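NAD-dependent epimerase/dehydratase (Veillonella parvula DSM 2008, PDB 3R6D) probably binds NAD(P) through a Rossmann-type domain and acts as an epimerase or dehydratase on an unidentified substrate. Local coordinates at residues 145-155 with 198-209. Numbering follows the deposited sequence. Where two conformers were deposited one is given.
Sequences SNLNYTILRLT and ETPFHRTSIGVG
Arg-153 N donates to Ile-206 O (2.8 Å) and Val-208 N to Arg-153 O, two rungs of a parallel ladder running from Thr-150/Thr-204 to Leu-154/Val-208 in the Rossmann-type sheet; the axes of 148-154 and 204-209 cross at 31°. Arg-153 bends at chi3 (-77°), bringing its guanidinium side-on to Ser-205: NE reaches Ser-205 OG at 2.9 Å, and NH2 makes a nearly straight bond (171°) to Ser-205 O, both acceptors lying in the guanidinium plane. Gly-207 N sits over one face. Replacing this arginine by an alanine would probably leave both Ser-205 oxygens without these donors and Glu-114 without its salt-bridge mate.

On the face opposite Arg-153 and Ser-205, Leu-154 CD2 packs on Val-208 CB at 3.8 Å, with helix 182-193 touching Leu-152 and Leu-154. Near the strand starts, Thr-150 OG1 donates to Phe-201 O (2.6 Å) in the carbonyl plane, while also bonding Arg-102. Arg-203 CA lies over the centre of the Tyr-149 ring, a CH-pi contact of 3.7 Å to the centroid. Beyond it, Arg-203 NH1 bonds both Ser-145 O and Leu-147 O, each at 2.8 Å; Ser-145 OG, also bonded to Leu-142 O, closes an ST turn by accepting from Leu-147 N at 3.0 Å.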
# COMPACT_ATOMS: atom_id res chain seq x y z
N SER A 145 -12.47 8.61 -6.80
CA SER A 145 -13.31 8.40 -5.70
C SER A 145 -13.36 9.62 -4.85
O SER A 145 -12.54 10.55 -5.00
CB SER A 145 -12.80 7.20 -4.91
OG SER A 145 -11.81 7.57 -3.95
N ASN A 146 -14.28 9.60 -3.90
CA ASN A 146 -14.39 10.62 -2.94
C ASN A 146 -13.66 10.29 -1.62
O ASN A 146 -13.81 10.99 -0.61
CB ASN A 146 -15.91 10.79 -2.72
CG ASN A 146 -16.64 9.41 -2.40
OD1 ASN A 146 -16.06 8.56 -1.71
ND2 ASN A 146 -17.87 9.19 -2.93
N LEU A 147 -12.88 9.19 -1.63
CA LEU A 147 -12.27 8.68 -0.41
C LEU A 147 -11.11 9.57 -0.00
O LEU A 147 -10.46 10.24 -0.86
CB LEU A 147 -11.76 7.24 -0.59
CG LEU A 147 -12.86 6.23 -0.92
CD1 LEU A 147 -12.29 4.89 -1.31
CD2 LEU A 147 -13.83 6.06 0.26
N ASN A 148 -10.79 9.57 1.29
CA ASN A 148 -9.60 10.24 1.76
C ASN A 148 -8.41 9.29 1.56
O ASN A 148 -8.01 8.55 2.48
CB ASN A 148 -9.73 10.67 3.21
CG ASN A 148 -8.48 11.37 3.68
OD1 ASN A 148 -7.62 11.72 2.85
ND2 ASN A 148 -8.30 11.49 4.99
N TYR A 149 -7.88 9.27 0.33
CA TYR A 149 -6.85 8.33 -0.07
C TYR A 149 -5.46 8.89 0.12
O TYR A 149 -5.22 10.11 -0.03
CB TYR A 149 -7.05 7.87 -1.53
CG TYR A 149 -6.82 8.96 -2.56
CD1 TYR A 149 -5.53 9.24 -3.00
CD2 TYR A 149 -7.88 9.68 -3.12
CE1 TYR A 149 -5.27 10.23 -3.93
CE2 TYR A 149 -7.65 10.67 -4.07
CZ TYR A 149 -6.33 10.93 -4.47
OH TYR A 149 -6.03 11.90 -5.42
N THR A 150 -4.52 7.97 0.36
CA THR A 150 -3.11 8.25 0.11
C THR A 150 -2.60 7.13 -0.78
O THR A 150 -2.67 5.95 -0.38
CB THR A 150 -2.25 8.25 1.40
OG1 THR A 150 -2.91 8.99 2.45
CG2 THR A 150 -0.87 8.80 1.11
N ILE A 151 -2.12 7.48 -1.97
CA ILE A 151 -1.46 6.51 -2.83
C ILE A 151 0.02 6.59 -2.56
O ILE A 151 0.58 7.70 -2.50
CB ILE A 151 -1.80 6.78 -4.31
CG1 ILE A 151 -3.31 6.51 -4.56
CG2 ILE A 151 -0.88 5.95 -5.22
CD1 ILE A 151 -3.78 7.07 -5.88
N LEU A 152 0.68 5.44 -2.36
CA LEU A 152 2.14 5.38 -2.21
C LEU A 152 2.71 4.84 -3.50
O LEU A 152 2.47 3.69 -3.86
CB LEU A 152 2.52 4.50 -0.99
CG LEU A 152 1.91 5.02 0.34
CD1 LEU A 152 2.30 4.01 1.42
CD2 LEU A 152 2.38 6.40 0.65
N ARG A 153 3.42 5.69 -4.24
CA ARG A 153 4.06 5.29 -5.49
C ARG A 153 5.43 4.70 -5.19
O ARG A 153 6.36 5.44 -4.86
CB ARG A 153 4.19 6.48 -6.45
CG ARG A 153 2.86 7.00 -6.97
CD ARG A 153 3.01 8.27 -7.76
NE ARG A 153 3.22 9.43 -6.91
CZ ARG A 153 4.29 10.23 -6.93
NH1 ARG A 153 5.38 9.92 -7.65
NH2 ARG A 153 4.29 11.34 -6.18
N LEU A 154 5.54 3.37 -5.25
CA LEU A 154 6.79 2.71 -4.85
C LEU A 154 7.67 2.49 -6.04
O LEU A 154 7.21 2.04 -7.09
CB LEU A 154 6.50 1.37 -4.17
CG LEU A 154 5.50 1.41 -3.00
CD1 LEU A 154 5.46 0.07 -2.31
CD2 LEU A 154 5.86 2.52 -2.00
N THR A 155 8.97 2.77 -5.85
CA THR A 155 9.99 2.36 -6.80
C THR A 155 10.32 0.86 -6.57
O THR A 155 9.57 0.18 -5.88
CB THR A 155 11.16 3.33 -6.76
OG1 THR A 155 12.07 2.98 -7.82
CG2 THR A 155 11.88 3.34 -5.40
N GLU A 198 -2.43 15.05 9.15
CA GLU A 198 -2.38 14.16 7.99
C GLU A 198 -2.72 14.88 6.69
O GLU A 198 -2.93 14.23 5.66
CB GLU A 198 -3.21 12.87 8.20
CG GLU A 198 -4.72 13.04 8.24
CD GLU A 198 -5.51 11.72 8.26
OE1 GLU A 198 -4.95 10.65 8.63
OE2 GLU A 198 -6.73 11.77 7.93
N THR A 199 -2.74 16.21 6.71
CA THR A 199 -3.05 16.95 5.49
C THR A 199 -2.10 16.65 4.31
O THR A 199 -2.58 16.60 3.18
CB THR A 199 -3.21 18.47 5.73
OG1 THR A 199 -1.97 19.00 6.19
CG2 THR A 199 -4.31 18.75 6.75
N PRO A 200 -0.79 16.42 4.55
CA PRO A 200 0.05 16.07 3.38
C PRO A 200 -0.33 14.74 2.74
O PRO A 200 0.17 14.43 1.64
CB PRO A 200 1.47 15.96 3.95
CG PRO A 200 1.43 16.78 5.21
CD PRO A 200 0.03 16.58 5.77
N PHE A 201 -1.16 13.94 3.42
CA PHE A 201 -1.56 12.65 2.96
C PHE A 201 -3.03 12.59 2.57
O PHE A 201 -3.55 11.55 2.24
CB PHE A 201 -1.25 11.63 4.06
CG PHE A 201 0.18 11.69 4.50
CD1 PHE A 201 1.21 11.48 3.59
CD2 PHE A 201 0.50 12.06 5.81
CE1 PHE A 201 2.51 11.63 3.96
CE2 PHE A 201 1.82 12.20 6.19
CZ PHE A 201 2.83 11.98 5.27
N HIS A 202 -3.73 13.73 2.63
CA HIS A 202 -5.15 13.78 2.36
C HIS A 202 -5.38 13.90 0.86
O HIS A 202 -5.17 14.97 0.28
CB HIS A 202 -5.75 15.00 3.07
CG HIS A 202 -7.25 15.02 3.07
ND1 HIS A 202 -8.02 15.45 2.01
CD2 HIS A 202 -8.13 14.62 4.02
CE1 HIS A 202 -9.30 15.31 2.30
NE2 HIS A 202 -9.40 14.83 3.53
N ARG A 203 -5.83 12.81 0.22
CA ARG A 203 -6.07 12.78 -1.23
C ARG A 203 -4.82 13.21 -1.97
O ARG A 203 -4.86 14.05 -2.86
CB ARG A 203 -7.29 13.60 -1.61
CG ARG A 203 -8.55 13.05 -0.97
CD ARG A 203 -9.82 13.85 -1.32
NE ARG A 203 -10.08 13.98 -2.75
CZ ARG A 203 -10.64 13.05 -3.54
NH1 ARG A 203 -10.95 11.85 -3.08
NH2 ARG A 203 -10.87 13.32 -4.83
N THR A 204 -3.71 12.54 -1.66
CA THR A 204 -2.47 12.78 -2.37
C THR A 204 -1.81 11.46 -2.77
O THR A 204 -2.14 10.39 -2.26
CB THR A 204 -1.51 13.61 -1.52
OG1 THR A 204 -1.18 12.86 -0.37
CG2 THR A 204 -2.10 14.94 -1.11
N SER A 205 -0.87 11.57 -3.70
CA SER A 205 -0.09 10.46 -4.21
C SER A 205 1.38 10.78 -4.01
O SER A 205 1.90 11.73 -4.62
CB SER A 205 -0.37 10.30 -5.68
OG SER A 205 0.44 9.23 -6.15
N ILE A 206 2.03 10.01 -3.15
CA ILE A 206 3.36 10.34 -2.64
C ILE A 206 4.32 9.21 -3.02
O ILE A 206 4.03 8.04 -2.76
CB ILE A 206 3.29 10.50 -1.08
CG1 ILE A 206 2.26 11.57 -0.67
CG2 ILE A 206 4.66 10.86 -0.48
CD1 ILE A 206 2.41 12.91 -1.35
N GLY A 207 5.46 9.55 -3.63
CA GLY A 207 6.47 8.54 -3.93
C GLY A 207 7.26 8.17 -2.68
O GLY A 207 7.43 9.01 -1.77
N VAL A 208 7.75 6.94 -2.63
CA VAL A 208 8.57 6.47 -1.50
C VAL A 208 9.82 5.83 -2.11
O VAL A 208 9.71 4.86 -2.86
CB VAL A 208 7.81 5.46 -0.60
CG1 VAL A 208 8.65 5.20 0.64
CG2 VAL A 208 6.45 5.99 -0.17
N GLY A 209 10.99 6.39 -1.76
CA GLY A 209 12.23 5.92 -2.35
C GLY A 209 13.35 5.91 -1.34
O GLY A 209 13.29 6.62 -0.32
O HOH W 1 -5.11 12.16 5.23